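Local coordinates for RNA-binding protein RMD9, mitochondrial (PDB 7A9X), which binds a dodecameric sequence element in the 3'-UTRs of yeast mitochondrial mRNAs and takes part in their processing or stability, at residues L216-Y220 with G250-V254; I291-L297 with S325-I330; F337-Y341 with K385-I389. One frame throughout, in Å; residues are numbered along the deposited sequence.

Interaction 1 (L216-Y220 with G250-V254); sequences LPLLY and GLIKV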
ATOM      1  N   LEU A 216     -13.041 -19.474  -4.230  1.00 74.01           N
ATOM      2  CA  LEU A 216     -13.929 -19.145  -5.344  1.00 77.88           C
ATOM      3  C   LEU A 216     -13.528 -17.873  -6.083  1.00 79.11           C
ATOM      4  O   LEU A 216     -13.465 -17.908  -7.322  1.00 85.94           O
ATOM      5  CB  LEU A 216     -15.376 -19.069  -4.843  1.00 77.89           C
ATOM      6  CG  LEU A 216     -16.003 -20.369  -4.344  1.00 82.09           C
ATOM      7  CD1 LEU A 216     -17.387 -20.113  -3.772  1.00 87.33           C
ATOM      8  CD2 LEU A 216     -16.064 -21.394  -5.466  1.00 83.58           C
ATOM      9  N   PRO A 217     -13.251 -16.741  -5.421  1.00 76.94           N
ATOM     10  CA  PRO A 217     -12.834 -15.554  -6.188  1.00 79.03           C
ATOM     11  C   PRO A 217     -11.554 -15.757  -6.979  1.00 80.99           C
ATOM     12  O   PRO A 217     -11.412 -15.178  -8.065  1.00 82.37           O
ATOM     13  CB  PRO A 217     -12.663 -14.482  -5.103  1.00 70.70           C
ATOM     14  CG  PRO A 217     -13.537 -14.932  -3.992  1.00 69.05           C
ATOM     15  CD  PRO A 217     -13.422 -16.422  -3.993  1.00 66.66           C
ATOM     16  N   LEU A 218     -10.615 -16.559  -6.474  1.00 84.74           N
ATOM     17  CA  LEU A 218      -9.394 -16.823  -7.229  1.00 83.67           C
ATOM     18  C   LEU A 218      -9.669 -17.736  -8.417  1.00 87.61           C
ATOM     19  O   LEU A 218      -9.066 -17.573  -9.485  1.00 88.20           O
ATOM     20  CB  LEU A 218      -8.329 -17.437  -6.322  1.00 84.34           C
ATOM     21  CG  LEU A 218      -7.883 -16.611  -5.116  1.00 90.73           C
ATOM     22  CD1 LEU A 218      -6.712 -17.289  -4.427  1.00 87.12           C
ATOM     23  CD2 LEU A 218      -7.519 -15.195  -5.532  1.00 99.95           C
ATOM     24  N   LEU A 219     -10.575 -18.702  -8.251  1.00 88.14           N
ATOM     25  CA  LEU A 219     -10.891 -19.616  -9.343  1.00 84.76           C
ATOM     26  C   LEU A 219     -11.663 -18.908 -10.450  1.00 87.28           C
ATOM     27  O   LEU A 219     -11.438 -19.174 -11.637  1.00 96.58           O
ATOM     28  CB  LEU A 219     -11.685 -20.813  -8.817  1.00 81.10           C
ATOM     29  CG  LEU A 219     -10.961 -21.695  -7.797  1.00 85.00           C
ATOM     30  CD1 LEU A 219     -11.806 -22.904  -7.429  1.00 87.05           C
ATOM     31  CD2 LEU A 219      -9.605 -22.128  -8.332  1.00 87.07           C
ATOM     32  N   TYR A 220     -12.578 -18.007 -10.086  1.00 80.16           N
ATOM     33  CA  TYR A 220     -13.312 -17.266 -11.104  1.00 88.45           C
ATOM     34  C   TYR A 220     -12.405 -16.301 -11.855  1.00 94.16           C
ATOM     35  O   TYR A 220     -12.621 -16.051 -13.046  1.00 97.50           O
ATOM     36  CB  TYR A 220     -14.482 -16.507 -10.481  1.00 82.94           C
ATOM     37  CG  TYR A 220     -15.231 -15.676 -11.495  1.00 85.55           C
ATOM     38  CD1 TYR A 220     -16.123 -16.269 -12.380  1.00 85.09           C
ATOM     39  CD2 TYR A 220     -15.029 -14.304 -11.584  1.00 80.40           C
ATOM     40  CE1 TYR A 220     -16.803 -15.517 -13.318  1.00 86.02           C
ATOM     41  CE2 TYR A 220     -15.705 -13.543 -12.519  1.00 84.19           C
ATOM     42  CZ  TYR A 220     -16.592 -14.156 -13.382  1.00 88.17           C
ATOM     43  OH  TYR A 220     -17.266 -13.404 -14.314  1.00 93.52           O
ATOM     44  N   GLY A 250     -17.246 -15.571  -0.563  1.00 63.52           N
ATOM     45  CA  GLY A 250     -16.586 -15.836  -1.832  1.00 75.07           C
ATOM     46  C   GLY A 250     -17.561 -15.918  -2.992  1.00 79.47           C
ATOM     47  O   GLY A 250     -17.276 -15.439  -4.094  1.00 80.24           O
ATOM     48  N   LEU A 251     -18.729 -16.517  -2.757  1.00 79.20           N
ATOM     49  CA  LEU A 251     -19.719 -16.641  -3.822  1.00 81.74           C
ATOM     50  C   LEU A 251     -20.315 -15.284  -4.185  1.00 80.29           C
ATOM     51  O   LEU A 251     -20.572 -15.007  -5.363  1.00 78.06           O
ATOM     52  CB  LEU A 251     -20.816 -17.618  -3.404  1.00 78.40           C
ATOM     53  CG  LEU A 251     -21.676 -18.215  -4.519  1.00 90.53           C
ATOM     54  CD1 LEU A 251     -20.801 -18.821  -5.604  1.00 95.33           C
ATOM     55  CD2 LEU A 251     -22.622 -19.259  -3.952  1.00 92.28           C
ATOM     56  N   ILE A 252     -20.532 -14.421  -3.190  1.00 76.82           N
ATOM     57  CA  ILE A 252     -21.001 -13.068  -3.471  1.00 72.40           C
ATOM     58  C   ILE A 252     -19.972 -12.304  -4.297  1.00 70.49           C
ATOM     59  O   ILE A 252     -20.321 -11.623  -5.268  1.00 77.55           O
ATOM     60  CB  ILE A 252     -21.332 -12.332  -2.158  1.00 72.72           C
ATOM     61  CG1 ILE A 252     -22.551 -12.964  -1.490  1.00 69.40           C
ATOM     62  CG2 ILE A 252     -21.574 -10.849  -2.414  1.00 69.39           C
ATOM     63  CD1 ILE A 252     -22.714 -12.579  -0.039  1.00 68.56           C
ATOM     64  N   LYS A 253     -18.692 -12.416  -3.934  1.00 67.60           N
ATOM     65  CA  LYS A 253     -17.650 -11.691  -4.656  1.00 74.72           C
ATOM     66  C   LYS A 253     -17.571 -12.134  -6.111  1.00 78.26           C
ATOM     67  O   LYS A 253     -17.398 -11.304  -7.011  1.00 81.12           O
ATOM     68  CB  LYS A 253     -16.301 -11.881  -3.962  1.00 70.11           C
ATOM     69  CG  LYS A 253     -16.203 -11.221  -2.596  1.00 74.30           C
ATOM     70  CD  LYS A 253     -14.805 -11.357  -2.010  1.00 76.59           C
ATOM     71  CE  LYS A 253     -14.693 -10.631  -0.680  1.00 85.07           C
ATOM     72  NZ  LYS A 253     -13.300 -10.630  -0.150  1.00 90.74           N
ATOM     73  N   VAL A 254     -17.690 -13.442  -6.360  1.00 77.95           N
ATOM     74  CA  VAL A 254     -17.677 -13.945  -7.732  1.00 77.91           C
ATOM     75  C   VAL A 254     -18.814 -13.323  -8.533  1.00 81.37           C
ATOM     76  O   VAL A 254     -18.614 -12.817  -9.643  1.00 90.16           O
ATOM     77  CB  VAL A 254     -17.759 -15.483  -7.738  1.00 77.78           C
ATOM     78  CG1 VAL A 254     -17.991 -16.000  -9.152  1.00 75.27           C
ATOM     79  CG2 VAL A 254     -16.495 -16.088  -7.152  1.00 70.99           C
TER
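V254 fits against L216, P217 and Y220, and the two helix segments meet by van der Waals and CH-pi contact, with no hydrogen bond across them. The axes of 216-220 and 250-254 approach to 8.6 Å and run 30° from parallel, close enough for backbone to meet side chain. The two branches of V254 divide the work. CG2 lies against the backbone joining L216 to P217, 3.5 Å from L216 O, and also meets L216 CB. CG1 makes a CH-pi contact over one face of the Y220 ring, 4.0 Å from its centroid and 29° off the normal. A chi1 of 177° swings the Y220 ring under this methyl.

Around V254 aliphatic groups meet each other and the backbone. The L216 methyl CD1 reaches L251 CD1 at 4.1 Å. P217 rests its ring on the G250 backbone, with CG 3.8 Å from G250 O, while K253 CB closes on the same CG before the extended lysine chain leads away. A CB at G250 would probably crowd P217 CD, consistent with the close approach of the proline ring. P217 also lacks an N-H, and helix 209-223 is kinked at this point.

The contact joins segments assigned to repeats PPR2 and PPR3. Beyond it, L218 and L219 touch helix 184-193, L251 and I252 pack on helix 261-270, and I252 and K253 face helix 281-292.

Interaction 2 (I291-L297 with S325-I330); sequences IGDSKNL and SFLQNI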
ATOM      1  N   ILE A 291     -18.840  -1.988  -3.223  1.00 64.95           N
ATOM      2  CA  ILE A 291     -18.422  -0.615  -3.475  1.00 67.80           C
ATOM      3  C   ILE A 291     -17.276  -0.574  -4.476  1.00 72.20           C
ATOM      4  O   ILE A 291     -17.310   0.189  -5.449  1.00 75.59           O
ATOM      5  CB  ILE A 291     -18.036   0.068  -2.152  1.00 69.41           C
ATOM      6  CG1 ILE A 291     -19.244   0.126  -1.218  1.00 66.84           C
ATOM      7  CG2 ILE A 291     -17.468   1.459  -2.406  1.00 69.05           C
ATOM      8  CD1 ILE A 291     -18.936   0.750   0.121  1.00 64.14           C
ATOM      9  N   GLY A 292     -16.251  -1.392  -4.258  1.00 69.02           N
ATOM     10  CA  GLY A 292     -15.035  -1.301  -5.042  1.00 64.70           C
ATOM     11  C   GLY A 292     -14.942  -2.243  -6.225  1.00 68.27           C
ATOM     12  O   GLY A 292     -14.065  -2.074  -7.078  1.00 72.66           O
ATOM     13  N   ASP A 293     -15.830  -3.237  -6.303  1.00 69.11           N
ATOM     14  CA  ASP A 293     -15.760  -4.233  -7.363  1.00 72.24           C
ATOM     15  C   ASP A 293     -16.951  -4.244  -8.308  1.00 83.76           C
ATOM     16  O   ASP A 293     -16.847  -4.835  -9.389  1.00 87.88           O
ATOM     17  CB  ASP A 293     -15.596  -5.641  -6.770  1.00 73.84           C
ATOM     18  CG  ASP A 293     -14.283  -5.812  -6.046  1.00 79.17           C
ATOM     19  OD1 ASP A 293     -13.281  -5.214  -6.492  1.00 82.16           O
ATOM     20  OD2 ASP A 293     -14.251  -6.537  -5.031  1.00 80.95           O
ATOM     21  N   SER A 294     -18.071  -3.624  -7.944  1.00 86.66           N
ATOM     22  CA  SER A 294     -19.237  -3.615  -8.818  1.00 85.51           C
ATOM     23  C   SER A 294     -19.005  -2.654  -9.977  1.00 84.62           C
ATOM     24  O   SER A 294     -18.762  -1.460  -9.765  1.00 79.66           O
ATOM     25  CB  SER A 294     -20.494  -3.224  -8.042  1.00 83.33           C
ATOM     26  OG  SER A 294     -20.751  -4.138  -6.989  1.00 91.86           O
ATOM     27  N   LYS A 295     -19.071  -3.180 -11.202  1.00 83.21           N
ATOM     28  CA  LYS A 295     -18.991  -2.320 -12.374  1.00 81.30           C
ATOM     29  C   LYS A 295     -20.232  -1.452 -12.522  1.00 76.94           C
ATOM     30  O   LYS A 295     -20.166  -0.410 -13.183  1.00 79.57           O
ATOM     31  CB  LYS A 295     -18.772  -3.160 -13.636  1.00 84.63           C
ATOM     32  CG  LYS A 295     -17.426  -2.923 -14.303  1.00 85.34           C
ATOM     33  CD  LYS A 295     -16.288  -3.063 -13.306  1.00 83.86           C
ATOM     34  CE  LYS A 295     -14.948  -2.753 -13.952  1.00 86.31           C
ATOM     35  NZ  LYS A 295     -13.815  -2.968 -13.008  1.00 88.11           N
ATOM     36  N   ASN A 296     -21.358  -1.854 -11.934  1.00 76.93           N
ATOM     37  CA  ASN A 296     -22.551  -1.011 -11.900  1.00 80.20           C
ATOM     38  C   ASN A 296     -22.344   0.052 -10.830  1.00 80.28           C
ATOM     39  O   ASN A 296     -22.457  -0.218  -9.632  1.00 81.16           O
ATOM     40  CB  ASN A 296     -23.799  -1.839 -11.631  1.00 87.02           C
ATOM     41  CG  ASN A 296     -25.035  -0.975 -11.452  1.00 96.63           C
ATOM     42  OD1 ASN A 296     -25.822  -1.180 -10.534  1.00 91.51           O
ATOM     43  ND2 ASN A 296     -25.203   0.007 -12.332  1.00112.08           N
ATOM     44  N   LEU A 297     -22.029   1.271 -11.269  1.00 84.22           N
ATOM     45  CA  LEU A 297     -21.677   2.337 -10.340  1.00 81.03           C
ATOM     46  C   LEU A 297     -22.862   2.769  -9.486  1.00 81.49           C
ATOM     47  O   LEU A 297     -22.668   3.290  -8.382  1.00 90.51           O
ATOM     48  CB  LEU A 297     -21.116   3.528 -11.114  1.00 82.31           C
ATOM     49  CG  LEU A 297     -19.796   3.251 -11.833  1.00 85.85           C
ATOM     50  CD1 LEU A 297     -19.386   4.437 -12.690  1.00 86.65           C
ATOM     51  CD2 LEU A 297     -18.712   2.920 -10.821  1.00 81.77           C
ATOM     52  N   SER A 325     -10.631   2.399  -5.445  1.00 59.03           N
ATOM     53  CA  SER A 325     -11.106   1.605  -6.573  1.00 62.03           C
ATOM     54  C   SER A 325     -12.438   2.131  -7.093  1.00 65.65           C
ATOM     55  O   SER A 325     -12.674   2.147  -8.307  1.00 63.98           O
ATOM     56  CB  SER A 325     -11.230   0.138  -6.163  1.00 57.39           C
ATOM     57  OG  SER A 325     -11.832  -0.630  -7.191  1.00 77.44           O
ATOM     58  N   PHE A 326     -13.317   2.566  -6.189  1.00 69.59           N
ATOM     59  CA  PHE A 326     -14.598   3.133  -6.598  1.00 64.54           C
ATOM     60  C   PHE A 326     -14.404   4.434  -7.369  1.00 66.72           C
ATOM     61  O   PHE A 326     -15.046   4.652  -8.403  1.00 66.91           O
ATOM     62  CB  PHE A 326     -15.475   3.345  -5.362  1.00 61.28           C
ATOM     63  CG  PHE A 326     -16.824   3.933  -5.653  1.00 67.05           C
ATOM     64  CD1 PHE A 326     -17.609   3.440  -6.684  1.00 70.43           C
ATOM     65  CD2 PHE A 326     -17.324   4.960  -4.868  1.00 67.60           C
ATOM     66  CE1 PHE A 326     -18.859   3.980  -6.942  1.00 72.65           C
ATOM     67  CE2 PHE A 326     -18.572   5.502  -5.118  1.00 71.23           C
ATOM     68  CZ  PHE A 326     -19.341   5.009  -6.156  1.00 72.77           C
ATOM     69  N   LEU A 327     -13.513   5.305  -6.886  1.00 63.26           N
ATOM     70  CA  LEU A 327     -13.215   6.542  -7.601  1.00 63.59           C
ATOM     71  C   LEU A 327     -12.634   6.259  -8.981  1.00 71.11           C
ATOM     72  O   LEU A 327     -12.967   6.942  -9.955  1.00 75.03           O
ATOM     73  CB  LEU A 327     -12.244   7.396  -6.787  1.00 61.49           C
ATOM     74  CG  LEU A 327     -12.769   8.027  -5.500  1.00 66.59           C
ATOM     75  CD1 LEU A 327     -11.627   8.662  -4.728  1.00 64.47           C
ATOM     76  CD2 LEU A 327     -13.839   9.057  -5.823  1.00 69.01           C
ATOM     77  N   GLN A 328     -11.760   5.257  -9.082  1.00 70.07           N
ATOM     78  CA  GLN A 328     -11.134   4.952 -10.363  1.00 69.03           C
ATOM     79  C   GLN A 328     -12.141   4.375 -11.349  1.00 68.43           C
ATOM     80  O   GLN A 328     -12.075   4.665 -12.549  1.00 68.89           O
ATOM     81  CB  GLN A 328      -9.959   3.996 -10.153  1.00 59.70           C
ATOM     82  CG  GLN A 328      -8.764   4.650  -9.473  1.00 72.33           C
ATOM     83  CD  GLN A 328      -7.696   3.655  -9.063  1.00 80.11           C
ATOM     84  OE1 GLN A 328      -7.925   2.445  -9.055  1.00 83.38           O
ATOM     85  NE2 GLN A 328      -6.518   4.162  -8.717  1.00 84.31           N
ATOM     86  N   ASN A 329     -13.085   3.564 -10.861  1.00 67.20           N
ATOM     87  CA  ASN A 329     -14.104   3.000 -11.740  1.00 65.87           C
ATOM     88  C   ASN A 329     -15.034   4.081 -12.278  1.00 71.23           C
ATOM     89  O   ASN A 329     -15.459   4.018 -13.438  1.00 74.62           O
ATOM     90  CB  ASN A 329     -14.901   1.927 -11.000  1.00 65.86           C
ATOM     91  CG  ASN A 329     -14.090   0.678 -10.746  1.00 68.86           C
ATOM     92  OD1 ASN A 329     -13.119   0.402 -11.451  1.00 74.13           O
ATOM     93  ND2 ASN A 329     -14.487  -0.091  -9.739  1.00 66.37           N
ATOM     94  N   ILE A 330     -15.369   5.070 -11.448  1.00 70.30           N
ATOM     95  CA  ILE A 330     -16.186   6.188 -11.912  1.00 72.00           C
ATOM     96  C   ILE A 330     -15.457   6.962 -13.001  1.00 70.76           C
ATOM     97  O   ILE A 330     -16.048   7.336 -14.023  1.00 71.71           O
ATOM     98  CB  ILE A 330     -16.563   7.102 -10.729  1.00 78.34           C
ATOM     99  CG1 ILE A 330     -17.455   6.361  -9.733  1.00 83.34           C
ATOM    100  CG2 ILE A 330     -17.244   8.370 -11.226  1.00 80.09           C
ATOM    101  CD1 ILE A 330     -17.755   7.167  -8.487  1.00 86.99           C
TER
HETATM  102  O   HOH W   1     -16.656   0.155  -8.319  1.00 67.36           O
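G292 O, near the C-terminal end of helix 281-292, receives a hydrogen bond from S325 OG at 2.7 Å. This polar junction joins segments assigned to PPR4 and PPR5 in the pentatricopeptide-repeat (PPR) fold. The hydroxyl lies in the carbonyl plane on a lone pair, with a C=O...OG angle of 134°; chi1 of 173° turns it away from the S325 amide nitrogen and toward G292. N329 ND2 adds a weak bond to the same oxygen, bent to 122° at the hydrogen. The amide has a second acceptor in a water 2.6 Å from ND2; through this water N329 is linked to I291 O in the helix end and S294 O in the turn after it. The K295 chain crosses N329 at about a right angle, with K295 NZ 3.8 Å from N329 OD1, a proximity rather than a bond.

Apolar packing lies beyond this network. I291 CG2 meets F326 CB, and I291 O approaches CD1 of the ring obliquely. The neighbouring helices 297-308 and 337-351 also touch F326. L297, starting the next helix after the N-cap N296, sends both methyls across. Its CD2 touches F326 CE1 and N329 CB. L297 CD2 also lies 3.8 Å from I330 CG1, and L297 CD1 is 3.7 Å from I330 CA.

Interaction 3 (F337-Y341 with K385-I389); sequences FDHVY and KLQEI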
ATOM      1  N   PHE A 337     -15.710  14.260 -13.701  1.00 69.77           N
ATOM      2  CA  PHE A 337     -14.895  14.687 -12.570  1.00 70.79           C
ATOM      3  C   PHE A 337     -15.757  15.124 -11.394  1.00 74.22           C
ATOM      4  O   PHE A 337     -15.389  14.901 -10.234  1.00 73.40           O
ATOM      5  CB  PHE A 337     -13.955  15.818 -12.979  1.00 70.88           C
ATOM      6  CG  PHE A 337     -13.181  16.387 -11.829  1.00 72.52           C
ATOM      7  CD1 PHE A 337     -12.087  15.710 -11.315  1.00 70.96           C
ATOM      8  CD2 PHE A 337     -13.563  17.583 -11.243  1.00 75.93           C
ATOM      9  CE1 PHE A 337     -11.378  16.221 -10.246  1.00 69.79           C
ATOM     10  CE2 PHE A 337     -12.860  18.100 -10.174  1.00 72.26           C
ATOM     11  CZ  PHE A 337     -11.764  17.419  -9.674  1.00 72.92           C
ATOM     12  N   ASP A 338     -16.897  15.761 -11.669  1.00 76.85           N
ATOM     13  CA  ASP A 338     -17.779  16.179 -10.584  1.00 82.37           C
ATOM     14  C   ASP A 338     -18.263  14.984  -9.775  1.00 79.07           C
ATOM     15  O   ASP A 338     -18.375  15.064  -8.547  1.00 75.57           O
ATOM     16  CB  ASP A 338     -18.962  16.976 -11.135  1.00 92.09           C
ATOM     17  CG  ASP A 338     -18.633  18.444 -11.326  1.00106.02           C
ATOM     18  OD1 ASP A 338     -17.766  18.960 -10.590  1.00110.54           O
ATOM     19  OD2 ASP A 338     -19.240  19.082 -12.210  1.00115.01           O
ATOM     20  N   HIS A 339     -18.548  13.862 -10.443  1.00 77.73           N
ATOM     21  CA  HIS A 339     -18.936  12.660  -9.712  1.00 76.49           C
ATOM     22  C   HIS A 339     -17.789  12.153  -8.847  1.00 78.13           C
ATOM     23  O   HIS A 339     -17.999  11.763  -7.694  1.00 66.59           O
ATOM     24  CB  HIS A 339     -19.401  11.578 -10.685  1.00 74.30           C
ATOM     25  CG  HIS A 339     -20.150  10.460 -10.026  1.00 76.90           C
ATOM     26  ND1 HIS A 339     -20.570   9.338 -10.709  1.00 76.55           N
ATOM     27  CD2 HIS A 339     -20.562  10.296  -8.747  1.00 74.96           C
ATOM     28  CE1 HIS A 339     -21.205   8.532  -9.878  1.00 75.36           C
ATOM     29  NE2 HIS A 339     -21.214   9.089  -8.681  1.00 75.71           N
ATOM     30  N   VAL A 340     -16.570  12.154  -9.391  1.00 72.93           N
ATOM     31  CA  VAL A 340     -15.394  11.801  -8.602  1.00 68.62           C
ATOM     32  C   VAL A 340     -15.198  12.797  -7.466  1.00 68.74           C
ATOM     33  O   VAL A 340     -14.855  12.416  -6.339  1.00 68.58           O
ATOM     34  CB  VAL A 340     -14.154  11.730  -9.512  1.00 63.58           C
ATOM     35  CG1 VAL A 340     -12.889  11.529  -8.692  1.00 64.89           C
ATOM     36  CG2 VAL A 340     -14.307  10.616 -10.531  1.00 64.03           C
ATOM     37  N   TYR A 341     -15.424  14.083  -7.739  1.00 70.21           N
ATOM     38  CA  TYR A 341     -15.219  15.113  -6.727  1.00 68.91           C
ATOM     39  C   TYR A 341     -16.249  15.006  -5.608  1.00 73.30           C
ATOM     40  O   TYR A 341     -15.925  15.231  -4.436  1.00 76.51           O
ATOM     41  CB  TYR A 341     -15.262  16.494  -7.383  1.00 69.73           C
ATOM     42  CG  TYR A 341     -15.024  17.652  -6.441  1.00 78.92           C
ATOM     43  CD1 TYR A 341     -13.858  17.737  -5.691  1.00 82.68           C
ATOM     44  CD2 TYR A 341     -15.954  18.671  -6.319  1.00 88.57           C
ATOM     45  CE1 TYR A 341     -13.635  18.799  -4.835  1.00 88.46           C
ATOM     46  CE2 TYR A 341     -15.740  19.738  -5.467  1.00 94.57           C
ATOM     47  CZ  TYR A 341     -14.579  19.798  -4.728  1.00 94.09           C
ATOM     48  OH  TYR A 341     -14.365  20.861  -3.879  1.00 98.37           O
ATOM     49  N   LYS A 385     -10.340  25.683  -9.356  1.00 70.87           N
ATOM     50  CA  LYS A 385     -10.904  24.489  -8.735  1.00 69.48           C
ATOM     51  C   LYS A 385     -10.050  24.010  -7.568  1.00 73.23           C
ATOM     52  O   LYS A 385     -10.589  23.512  -6.573  1.00 74.47           O
ATOM     53  CB  LYS A 385     -11.064  23.378  -9.772  1.00 68.96           C
ATOM     54  CG  LYS A 385     -11.975  22.238  -9.336  1.00 77.95           C
ATOM     55  CD  LYS A 385     -13.429  22.683  -9.257  1.00 87.25           C
ATOM     56  CE  LYS A 385     -14.346  21.524  -8.891  1.00 98.32           C
ATOM     57  NZ  LYS A 385     -15.786  21.915  -8.919  1.00104.83           N
ATOM     58  N   LEU A 386      -8.725  24.152  -7.667  1.00 71.63           N
ATOM     59  CA  LEU A 386      -7.854  23.786  -6.552  1.00 74.77           C
ATOM     60  C   LEU A 386      -8.147  24.631  -5.321  1.00 77.31           C
ATOM     61  O   LEU A 386      -8.158  24.117  -4.195  1.00 77.19           O
ATOM     62  CB  LEU A 386      -6.386  23.930  -6.955  1.00 68.72           C
ATOM     63  CG  LEU A 386      -5.782  22.839  -7.839  1.00 66.56           C
ATOM     64  CD1 LEU A 386      -4.368  23.216  -8.245  1.00 67.44           C
ATOM     65  CD2 LEU A 386      -5.794  21.500  -7.120  1.00 71.22           C
ATOM     66  N   GLN A 387      -8.381  25.933  -5.512  1.00 77.75           N
ATOM     67  CA  GLN A 387      -8.697  26.801  -4.382  1.00 77.47           C
ATOM     68  C   GLN A 387      -9.984  26.364  -3.697  1.00 70.51           C
ATOM     69  O   GLN A 387     -10.082  26.396  -2.465  1.00 84.60           O
ATOM     70  CB  GLN A 387      -8.802  28.253  -4.849  1.00 80.04           C
ATOM     71  CG  GLN A 387      -7.492  28.843  -5.337  1.00 89.07           C
ATOM     72  CD  GLN A 387      -7.663  30.233  -5.914  1.00100.32           C
ATOM     73  OE1 GLN A 387      -8.759  30.616  -6.326  1.00102.18           O
ATOM     74  NE2 GLN A 387      -6.578  30.999  -5.943  1.00104.14           N
ATOM     75  N   GLU A 388     -10.982  25.953  -4.480  1.00 70.61           N
ATOM     76  CA  GLU A 388     -12.206  25.414  -3.896  1.00 80.54           C
ATOM     77  C   GLU A 388     -11.922  24.126  -3.132  1.00 77.99           C
ATOM     78  O   GLU A 388     -12.503  23.887  -2.066  1.00 81.08           O
ATOM     79  CB  GLU A 388     -13.244  25.183  -4.993  1.00 81.38           C
ATOM     80  CG  GLU A 388     -14.523  24.505  -4.525  1.00 91.15           C
ATOM     81  CD  GLU A 388     -15.484  24.219  -5.667  1.00100.10           C
ATOM     82  OE1 GLU A 388     -15.413  24.917  -6.701  1.00103.00           O
ATOM     83  OE2 GLU A 388     -16.309  23.290  -5.532  1.00101.60           O
ATOM     84  N   ILE A 389     -11.024  23.292  -3.660  1.00 72.60           N
ATOM     85  CA  ILE A 389     -10.645  22.061  -2.976  1.00 71.91           C
ATOM     86  C   ILE A 389      -9.903  22.375  -1.681  1.00 73.37           C
ATOM     87  O   ILE A 389     -10.132  21.735  -0.647  1.00 69.52           O
ATOM     88  CB  ILE A 389      -9.807  21.178  -3.920  1.00 66.83           C
ATOM     89  CG1 ILE A 389     -10.657  20.723  -5.111  1.00 65.14           C
ATOM     90  CG2 ILE A 389      -9.233  19.981  -3.179  1.00 63.73           C
ATOM     91  CD1 ILE A 389      -9.866  20.049  -6.210  1.00 65.85           C
TER
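A salt-bridge network of D338, K385 and E388 spans the junction between segments assigned to PPR5 and PPR6, over an aromatic pair from helix 337-351. K385 NZ stands between two carboxylates, 3.9 Å from D338 OD1 and 3.7 Å from E388 OE2 on its own helix; both are long ion pairs. The segment axes are 13.8 Å apart at closest approach, only 16° from parallel, so long side chains must bridge the gap.

K385 does so through a bend at chi2 (69°), which lays CE against both rings, at the edge of one and over the face of the other. CE meets F337 in the ring plane, 3.9 Å from CE2, and lies 4.1 Å above the plane of Y341, offset toward the rim. Y341 extends across to the second helix: CE1 packs on I389 CG1 at 3.6 Å, and OH comes within 3.5 Å of E388 OE2, a close approach without a hydrogen bond, ring and carboxylate planes 75° apart. An alanine in place of Y341 would probably open a gap between I389 and the K385 chain, leaving the lysine freer to swing away from D338.

Helix 357-374 also packs against K385 and I389. The long ion-pair distances imply that the charges steer K385 loosely, with D338 and E388 probably stabilising its positive charge, while close contact rests mainly on Y341 and the lysine's methylene groups.

How the interactions relate
The three contacts follow one another along the chain and through the assigned repeats: interaction 1 joins PPR2 to PPR3, interaction 2 PPR4 to PPR5, and interaction 3 PPR5 to PPR6. Centres of interactions 1 and 2 lie about 17 Å apart without touching, their nearest atoms about 6 Å from each other. Interactions 2 and 3, about 18 Å apart between centres, meet directly where the consecutive helices 320-334 and 337-351 pack, I330 CG2 lying 3.5 Å from H339 ND1. Interactions 1 and 3 are about 35 Å apart between centres. None touches the bound RNA: nearest atoms lie about 7, 8 and 13 Å from it for interactions 1, 2 and 3, the last being the farthest.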